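Local atomic coordinates of TT1561 protein (Thermus thermophilus, PDB entry 1UF3), a protein that is of unknown function but binds calcium ions and, as a member of the calcineurin-like metallophosphoesterase superfamily, is probably a metal-dependent phosphoesterase. Residues Y108-V113 against P150-F155; A198-V203 against S213-R218. All blocks are in the same frame, centred on the assembly; numbering follows the deposited sequence.

Contact 1: Y108-V113 against P150-F155; sequences YLVAGV and PKIFLF
Val110 and Ile152 lie side by side on neighbouring parallel strands of a central sheet in the calcineurin-like metallophosphoesterase fold, Val110 CG2 resting 4.2 Å from Ile152 CB. The strands run the same way, and the backbone ladder alternates: Leu109, Ala111 and Val113 give their N-H to the carbonyls of Pro150, Ile152 and Leu154, while Ile152 N and Leu154 N return bonds to Leu109 O and Ala111 O. The bond from Leu109 N to Pro150 O is nearly straight, 175° at the hydrogen; the one from Leu154 N to Ala111 O is bent to 140°. Ile152 holds CG1 anti to its carbonyl carbon (chi1 -66°) and CD1 at the end of an extended chain, where it meets Tyr108 CB at 3.9 Å. Pro150 CB touches the same tyrosine at CD2 (4.0 Å), the two side chains crossing at about a right angle. On the face of Val110 and Ile152, Val110 CG1 also meets Leu154 CD1 at 4.1 Å; Gly112, paired with Leu154, has no side chain and brings its CA to 3.1 Å from Leu154 O. The other face carries Leu109, Ala111, Val113, Lys151, Phe153 and Phe155. Here the extended Lys151 leads away from the partner strand, and its NZ is hydrogen-bonded to His179. Helices 133-140 and 170-179 pack over Phe155, whose ring turns its edge to Val113, with CD2 3.4 Å from Val113 O in the ring plane.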
loop_
_atom_site.group_PDB
_atom_site.type_symbol
_atom_site.label_atom_id
_atom_site.label_comp_id
_atom_site.label_asym_id
_atom_site.label_seq_id
_atom_site.Cartn_x
_atom_site.Cartn_y
_atom_site.Cartn_z
ATOM N N TYR A 108 13.172 14.039 -11.644
ATOM C CA TYR A 108 14.367 14.798 -11.282
ATOM C C TYR A 108 15.543 14.184 -12.013
ATOM O O TYR A 108 15.675 12.976 -12.068
ATOM C CB TYR A 108 14.630 14.770 -9.776
ATOM C CG TYR A 108 13.539 15.428 -8.974
ATOM C CD1 TYR A 108 12.562 14.669 -8.351
ATOM C CD2 TYR A 108 13.469 16.823 -8.855
ATOM C CE1 TYR A 108 11.532 15.270 -7.631
ATOM C CE2 TYR A 108 12.452 17.423 -8.125
ATOM C CZ TYR A 108 11.489 16.640 -7.519
ATOM O OH TYR A 108 10.470 17.212 -6.785
ATOM N N LEU A 109 16.373 15.032 -12.601
ATOM C CA LEU A 109 17.566 14.603 -13.305
ATOM C C LEU A 109 18.694 14.764 -12.256
ATOM O O LEU A 109 19.058 15.897 -11.885
ATOM C CB LEU A 109 17.792 15.509 -14.523
ATOM C CG LEU A 109 19.054 15.295 -15.374
ATOM C CD1 LEU A 109 19.140 13.832 -15.780
ATOM C CD2 LEU A 109 19.022 16.190 -16.608
ATOM N N VAL A 110 19.196 13.634 -11.750
ATOM C CA VAL A 110 20.251 13.619 -10.732
ATOM C C VAL A 110 21.629 13.416 -11.354
ATOM O O VAL A 110 21.853 12.496 -12.135
ATOM C CB VAL A 110 19.983 12.524 -9.693
ATOM C CG1 VAL A 110 21.026 12.596 -8.532
ATOM C CG2 VAL A 110 18.575 12.672 -9.149
ATOM N N ALA A 111 22.556 14.308 -11.027
ATOM C CA ALA A 111 23.897 14.223 -11.577
ATOM C C ALA A 111 24.913 14.765 -10.582
ATOM O O ALA A 111 24.560 15.473 -9.627
ATOM C CB ALA A 111 23.987 15.016 -12.859
ATOM N N GLY A 112 26.179 14.457 -10.820
ATOM C CA GLY A 112 27.194 14.967 -9.917
ATOM C C GLY A 112 28.615 14.952 -10.433
ATOM O O GLY A 112 28.922 14.434 -11.518
ATOM N N VAL A 113 29.477 15.592 -9.653
ATOM C CA VAL A 113 30.899 15.618 -9.925
ATOM C C VAL A 113 31.525 15.592 -8.518
ATOM O O VAL A 113 31.442 16.573 -7.762
ATOM C CB VAL A 113 31.335 16.866 -10.688
ATOM C CG1 VAL A 113 32.830 16.814 -10.906
ATOM C CG2 VAL A 113 30.628 16.948 -12.045
ATOM N N PRO A 150 13.875 19.184 -13.850
ATOM C CA PRO A 150 14.424 19.909 -12.706
ATOM C C PRO A 150 15.701 19.096 -12.368
ATOM O O PRO A 150 15.652 17.857 -12.364
ATOM C CB PRO A 150 13.362 19.715 -11.632
ATOM C CG PRO A 150 12.069 19.547 -12.441
ATOM C CD PRO A 150 12.494 18.715 -13.597
ATOM N N LYS A 151 16.822 19.765 -12.089
ATOM C CA LYS A 151 18.085 19.066 -11.771
ATOM C C LYS A 151 18.494 19.031 -10.294
ATOM O O LYS A 151 18.217 19.970 -9.532
ATOM C CB LYS A 151 19.237 19.674 -12.573
ATOM C CG LYS A 151 19.075 19.576 -14.083
ATOM C CD LYS A 151 20.114 20.423 -14.805
ATOM C CE LYS A 151 19.798 20.583 -16.279
ATOM N NZ LYS A 151 20.666 21.588 -16.974
ATOM N N ILE A 152 19.126 17.923 -9.893
ATOM C CA ILE A 152 19.637 17.738 -8.527
ATOM C C ILE A 152 21.119 17.396 -8.714
ATOM O O ILE A 152 21.456 16.397 -9.362
ATOM C CB ILE A 152 18.937 16.578 -7.783
ATOM C CG1 ILE A 152 17.455 16.916 -7.554
ATOM C CG2 ILE A 152 19.647 16.315 -6.432
ATOM C CD1 ILE A 152 16.682 15.922 -6.694
ATOM N N PHE A 153 21.995 18.256 -8.193
ATOM C CA PHE A 153 23.436 18.078 -8.321
ATOM C C PHE A 153 24.069 17.626 -7.019
ATOM O O PHE A 153 23.664 18.050 -5.949
ATOM C CB PHE A 153 24.130 19.396 -8.731
ATOM C CG PHE A 153 23.933 19.804 -10.177
ATOM C CD1 PHE A 153 23.227 19.004 -11.081
ATOM C CD2 PHE A 153 24.484 20.983 -10.636
ATOM C CE1 PHE A 153 23.087 19.384 -12.404
ATOM C CE2 PHE A 153 24.348 21.373 -11.970
ATOM C CZ PHE A 153 23.651 20.576 -12.851
ATOM N N LEU A 154 25.079 16.773 -7.125
ATOM C CA LEU A 154 25.818 16.302 -5.949
ATOM C C LEU A 154 27.282 16.666 -6.160
ATOM O O LEU A 154 27.884 16.285 -7.149
ATOM C CB LEU A 154 25.692 14.782 -5.768
ATOM C CG LEU A 154 24.547 14.307 -4.874
ATOM C CD1 LEU A 154 23.218 14.506 -5.609
ATOM C CD2 LEU A 154 24.752 12.838 -4.497
ATOM N N PHE A 155 27.852 17.438 -5.252
ATOM C CA PHE A 155 29.266 17.812 -5.374
ATOM C C PHE A 155 29.904 17.633 -4.010
ATOM O O PHE A 155 29.232 17.678 -2.969
ATOM C CB PHE A 155 29.479 19.298 -5.691
ATOM C CG PHE A 155 28.925 19.755 -6.983
ATOM C CD1 PHE A 155 27.994 20.805 -7.005
ATOM C CD2 PHE A 155 29.415 19.257 -8.179
ATOM C CE1 PHE A 155 27.580 21.350 -8.197
ATOM C CE2 PHE A 155 29.008 19.788 -9.372
ATOM C CZ PHE A 155 28.083 20.852 -9.387
#

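Contact 2: A198-V203 against S213-R218; sequences ASWVVV and SLLDLR
Trp200 sets CG anti to its backbone N (chi1 -177°), sending the indole from strand 199-203 across to strand 211-216, where its six-membered ring meets Leu215. On the facing strand Leu215 holds CG at chi1 -23°, off the staggered positions, and its CD1 lies against Val202. The two strands run antiparallel at 167°, but their axes come no closer than 9.6 Å and no hydrogen bond joins these segments: they belong to separate sheets facing each other across the layered beta core of the metallophosphoesterase fold. Trp200 CH2 reaches Leu215 CB at 3.7 Å and also lies 3.9 Å from Asp216 O, while CZ3 is 4.2 Å from Leu217 CA, the indole crossing the leucine obliquely. Val202 meets Leu215 tip to tip, CG2 to CD1 at 3.8 Å. The same CG2 sits over the centre of one indole face, 3.4 Å above its plane, so valine and tryptophan of one strand pack against each other and both touch the leucine. Leu222 of strand 221-226 touches all three side chains, and Leu183 of strand 183-186 touches Val202 and Leu215. Polar groups at the margins are satisfied outside: Ser213 OG bonds Pro204 O, and Asp216 bonds Ala219 N through OD1 and forms a salt bridge to Arg6 through OD2. With carbon meeting carbon at its centre, the contact joins the sheets by apolar burial and shape fit, consistent with an interface that depends on burial rather than on directional bonds.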
loop_
_atom_site.group_PDB
_atom_site.type_symbol
_atom_site.label_atom_id
_atom_site.label_comp_id
_atom_site.label_asym_id
_atom_site.label_seq_id
_atom_site.Cartn_x
_atom_site.Cartn_y
_atom_site.Cartn_z
ATOM N N ALA A 198 18.190 30.782 -7.995
ATOM C CA ALA A 198 16.997 29.959 -7.836
ATOM C C ALA A 198 17.335 28.552 -7.322
ATOM O O ALA A 198 16.440 27.714 -7.181
ATOM C CB ALA A 198 16.257 29.867 -9.163
ATOM N N SER A 199 18.614 28.304 -7.026
ATOM C CA SER A 199 19.067 26.984 -6.549
ATOM C C SER A 199 19.156 26.863 -5.036
ATOM O O SER A 199 19.716 27.729 -4.378
ATOM C CB SER A 199 20.453 26.643 -7.108
ATOM O OG SER A 199 20.555 26.827 -8.510
ATOM N N TRP A 200 18.607 25.780 -4.491
ATOM C CA TRP A 200 18.644 25.505 -3.063
ATOM C C TRP A 200 19.931 24.705 -2.790
ATOM O O TRP A 200 20.085 23.573 -3.257
ATOM C CB TRP A 200 17.418 24.688 -2.657
ATOM C CG TRP A 200 17.287 24.384 -1.176
ATOM C CD1 TRP A 200 17.635 25.203 -0.133
ATOM C CD2 TRP A 200 16.670 23.228 -0.581
ATOM N NE1 TRP A 200 17.267 24.640 1.056
ATOM C CE2 TRP A 200 16.672 23.428 0.817
ATOM C CE3 TRP A 200 16.108 22.050 -1.096
ATOM C CZ2 TRP A 200 16.137 22.503 1.706
ATOM C CZ3 TRP A 200 15.560 21.113 -0.197
ATOM C CH2 TRP A 200 15.581 21.348 1.181
ATOM N N VAL A 201 20.868 25.303 -2.065
ATOM C CA VAL A 201 22.126 24.626 -1.749
ATOM C C VAL A 201 22.087 24.153 -0.312
ATOM O O VAL A 201 21.910 24.945 0.628
ATOM C CB VAL A 201 23.329 25.541 -1.947
ATOM C CG1 VAL A 201 24.621 24.785 -1.615
ATOM C CG2 VAL A 201 23.354 26.046 -3.361
ATOM N N VAL A 202 22.255 22.849 -0.154
ATOM C CA VAL A 202 22.196 22.205 1.142
ATOM C C VAL A 202 23.482 21.496 1.557
ATOM O O VAL A 202 24.111 20.786 0.763
ATOM C CB VAL A 202 21.051 21.141 1.180
ATOM C CG1 VAL A 202 21.067 20.393 2.528
ATOM C CG2 VAL A 202 19.674 21.822 0.927
ATOM N N VAL A 203 23.863 21.727 2.809
ATOM C CA VAL A 203 25.011 21.080 3.432
ATOM C C VAL A 203 24.222 20.174 4.360
ATOM O O VAL A 203 23.688 20.610 5.380
ATOM C CB VAL A 203 25.878 22.113 4.217
ATOM C CG1 VAL A 203 26.887 21.405 5.079
ATOM C CG2 VAL A 203 26.591 23.033 3.229
ATOM N N SER A 213 20.500 15.173 7.472
ATOM C CA SER A 213 19.318 15.985 7.255
ATOM C C SER A 213 18.281 15.203 6.421
ATOM O O SER A 213 18.617 14.291 5.659
ATOM C CB SER A 213 19.685 17.258 6.470
ATOM O OG SER A 213 20.639 18.091 7.131
ATOM N N LEU A 214 17.020 15.567 6.589
ATOM C CA LEU A 214 15.936 15.002 5.796
ATOM C C LEU A 214 15.405 16.252 5.085
ATOM O O LEU A 214 14.820 17.133 5.731
ATOM C CB LEU A 214 14.841 14.396 6.671
ATOM C CG LEU A 214 13.672 13.823 5.835
ATOM C CD1 LEU A 214 14.123 12.537 5.089
ATOM C CD2 LEU A 214 12.499 13.510 6.745
ATOM N N LEU A 215 15.667 16.361 3.789
ATOM C CA LEU A 215 15.213 17.506 3.023
ATOM C C LEU A 215 13.791 17.337 2.500
ATOM O O LEU A 215 13.409 16.255 2.028
ATOM C CB LEU A 215 16.105 17.774 1.815
ATOM C CG LEU A 215 17.560 17.356 1.628
ATOM C CD1 LEU A 215 18.170 18.350 0.682
ATOM C CD2 LEU A 215 18.332 17.267 2.929
ATOM N N ASP A 216 13.016 18.414 2.584
ATOM C CA ASP A 216 11.657 18.439 2.063
ATOM C C ASP A 216 11.791 19.250 0.776
ATOM O O ASP A 216 11.817 20.494 0.808
ATOM C CB ASP A 216 10.702 19.147 3.042
ATOM C CG ASP A 216 9.286 19.278 2.481
ATOM O OD1 ASP A 216 9.149 19.275 1.253
ATOM O OD2 ASP A 216 8.323 19.377 3.255
ATOM N N LEU A 217 11.901 18.556 -0.352
ATOM C CA LEU A 217 12.072 19.203 -1.648
ATOM C C LEU A 217 11.069 20.269 -2.013
ATOM O O LEU A 217 11.444 21.321 -2.517
ATOM C CB LEU A 217 12.070 18.171 -2.774
ATOM C CG LEU A 217 13.390 17.527 -3.162
ATOM C CD1 LEU A 217 13.115 16.379 -4.120
ATOM C CD2 LEU A 217 14.299 18.570 -3.810
ATOM N N ARG A 218 9.794 19.993 -1.784
ATOM C CA ARG A 218 8.763 20.951 -2.137
ATOM C C ARG A 218 8.840 22.219 -1.302
ATOM O O ARG A 218 8.584 23.301 -1.807
ATOM C CB ARG A 218 7.380 20.310 -1.998
ATOM C CG ARG A 218 7.197 19.096 -2.901
ATOM C CD ARG A 218 5.765 18.562 -2.831
ATOM N NE ARG A 218 4.878 19.348 -3.669
ATOM C CZ ARG A 218 3.556 19.360 -3.565
ATOM N NH1 ARG A 218 2.950 18.624 -2.649
ATOM N NH2 ARG A 218 2.841 20.116 -4.390
#

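In the fold
From the N terminus, strands 7-12, 35-39, 66-69 and 94-96 lay down most of one sheet before the chain enters the other at strands 101-104 and 108-118. Contact 1 closes a loop of 36 residues, containing helix 133-140, when strand 151-155 returns parallel to 108-113. Helix 170-179 and strand 183-186 follow, and strand 199-203 joins the same sheet. Contact 2 then closes a short loop of nine residues as the chain crosses to strand 211-216, beside 7-12. The contacts are in series, neither nested nor crossed: contact 1 pairs strands within one sheet, contact 2 joins the two sheets. They meet where Tyr108 CZ packs 3.8 Å from Leu217 CD1.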